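Local structure of unknown protein (Galdieria sulphuraria, 2NYI) at residues P150-Q153 and E154-A158. The protein is of unknown function but carries tandem ACT domains, a fold that in related proteins often binds amino acids or other small regulatory ligands. Residues are numbered along the deposited sequence; the frame is centred on the assembly and turned at random.
Sequences PLYQ and EVVTA
Val-156 lays its CG2 methyl over one face of the Tyr-152 ring, one helical turn back, in a CH-pi contact 3.8 Å from the ring centroid and 18° off the normal. The methyl is displaced toward the rim and comes nearest to CZ, at 3.6 Å. With CG swung opposite the backbone N (chi1 177°), the tyrosine ring is carried toward the side of the next turn, where its face meets the valine. Its hydroxyl is hydrogen-bonded to the carbonyl oxygen of Leu-172. Replacing Tyr-152 by alanine would probably leave the Val-156 methyl without its aromatic cover and the Leu-172 carbonyl without this donor.

These residues form the N-terminal part of helix 152-166 in the C-terminal beta-alpha-beta-beta-alpha-beta unit, the ACT-type ferredoxin-like arrangement. Val-155 and Val-156, branched and apolar, meet Leu-172 on strand 169-174, joining helix to sheet.

Backbone bonds start the helix: Val-155 N to Leu-151 O (2.9 Å), Val-156 N to Tyr-152 O and Thr-157 N to Gln-153 O. On the exposed side, long, flexible Gln-153 bends at chi2 (47°), bringing NE2 to Thr-157 OG1 at 3.0 Å; the hydroxyl oxygen lies almost in the amide plane, and threonine's short side chain holds this acceptor close to the helix.

Glu-154 N, in the first turn, gives its hydrogen to a water at 2.8 Å, which in turn donates to Pro-150 O and, weakly, to Glu-154 OE1. An acidic residue suits this N-terminal end, its carboxylate accepting from the water while the Leu-151 CD2 methyl packs 3.9 Å from OE2.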
loop_
_atom_site.group_PDB
_atom_site.type_symbol
_atom_site.label_atom_id
_atom_site.label_comp_id
_atom_site.label_asym_id
_atom_site.label_seq_id
_atom_site.Cartn_x
_atom_site.Cartn_y
_atom_site.Cartn_z
ATOM N N PRO A 150 5.519 -25.750 -7.623
ATOM C CA PRO A 150 6.136 -26.477 -8.752
ATOM C C PRO A 150 6.527 -25.586 -9.944
ATOM O O PRO A 150 7.340 -26.004 -10.766
ATOM C CB PRO A 150 5.031 -27.449 -9.189
ATOM C CG PRO A 150 4.222 -27.683 -7.936
ATOM C CD PRO A 150 4.185 -26.298 -7.293
ATOM N N LEU A 151 5.938 -24.396 -10.041
ATOM C CA LEU A 151 6.229 -23.460 -11.144
ATOM C C LEU A 151 7.502 -22.630 -10.936
ATOM O O LEU A 151 7.872 -21.852 -11.823
ATOM C CB LEU A 151 5.049 -22.493 -11.366
ATOM C CG LEU A 151 3.638 -23.043 -11.609
ATOM C CD1 LEU A 151 2.630 -21.941 -11.921
ATOM C CD2 LEU A 151 3.620 -24.105 -12.704
ATOM N N TYR A 152 8.161 -22.775 -9.785
ATOM C CA TYR A 152 9.300 -21.904 -9.425
ATOM C C TYR A 152 10.340 -21.857 -10.541
ATOM O O TYR A 152 10.690 -20.778 -11.014
ATOM C CB TYR A 152 9.953 -22.361 -8.122
ATOM C CG TYR A 152 11.181 -21.546 -7.718
ATOM C CD1 TYR A 152 11.042 -20.242 -7.223
ATOM C CD2 TYR A 152 12.470 -22.073 -7.842
ATOM C CE1 TYR A 152 12.169 -19.481 -6.850
ATOM C CE2 TYR A 152 13.604 -21.319 -7.473
ATOM C CZ TYR A 152 13.433 -20.026 -6.972
ATOM O OH TYR A 152 14.525 -19.268 -6.595
ATOM N N GLN A 153 10.813 -23.029 -10.977
ATOM C CA GLN A 153 11.901 -23.058 -11.960
ATOM C C GLN A 153 11.505 -22.394 -13.278
ATOM O O GLN A 153 12.280 -21.603 -13.833
ATOM C CB GLN A 153 12.476 -24.472 -12.166
ATOM C CG GLN A 153 13.738 -24.496 -13.051
ATOM C CD GLN A 153 14.772 -23.433 -12.654
ATOM O OE1 GLN A 153 15.280 -23.425 -11.525
ATOM N NE2 GLN A 153 15.084 -22.527 -13.589
ATOM N N GLU A 154 10.295 -22.659 -13.765
ATOM C CA GLU A 154 9.885 -22.016 -15.022
ATOM C C GLU A 154 9.659 -20.509 -14.904
ATOM O O GLU A 154 9.864 -19.770 -15.877
ATOM C CB GLU A 154 8.682 -22.704 -15.656
ATOM C CG GLU A 154 7.358 -22.446 -15.017
ATOM C CD GLU A 154 6.325 -23.429 -15.529
ATOM O OE1 GLU A 154 6.563 -24.648 -15.386
ATOM O OE2 GLU A 154 5.303 -22.984 -16.088
ATOM N N VAL A 155 9.220 -20.059 -13.726
ATOM C CA VAL A 155 9.147 -18.618 -13.426
ATOM C C VAL A 155 10.544 -18.001 -13.496
ATOM O O VAL A 155 10.742 -16.981 -14.195
ATOM C CB VAL A 155 8.492 -18.343 -12.052
ATOM C CG1 VAL A 155 8.601 -16.841 -11.667
ATOM C CG2 VAL A 155 7.014 -18.785 -12.077
ATOM N N VAL A 156 11.498 -18.645 -12.817
ATOM C CA VAL A 156 12.909 -18.216 -12.774
ATOM C C VAL A 156 13.493 -18.148 -14.180
ATOM O O VAL A 156 14.179 -17.172 -14.532
ATOM C CB VAL A 156 13.761 -19.114 -11.820
ATOM C CG1 VAL A 156 15.274 -18.980 -12.080
ATOM C CG2 VAL A 156 13.438 -18.769 -10.355
ATOM N N THR A 157 13.204 -19.173 -14.982
ATOM C CA THR A 157 13.685 -19.230 -16.361
ATOM C C THR A 157 13.099 -18.079 -17.199
ATOM O O THR A 157 13.823 -17.427 -17.968
ATOM C CB THR A 157 13.411 -20.617 -17.000
ATOM O OG1 THR A 157 14.223 -21.612 -16.353
ATOM C CG2 THR A 157 13.724 -20.614 -18.502
ATOM N N ALA A 158 11.802 -17.825 -17.048
ATOM C CA ALA A 158 11.144 -16.682 -17.709
ATOM C C ALA A 158 11.695 -15.336 -17.242
ATOM O O ALA A 158 11.872 -14.417 -18.061
ATOM C CB ALA A 158 9.634 -16.745 -17.523
HETATM O O HOH W 1 8.943 -24.997 -12.966
#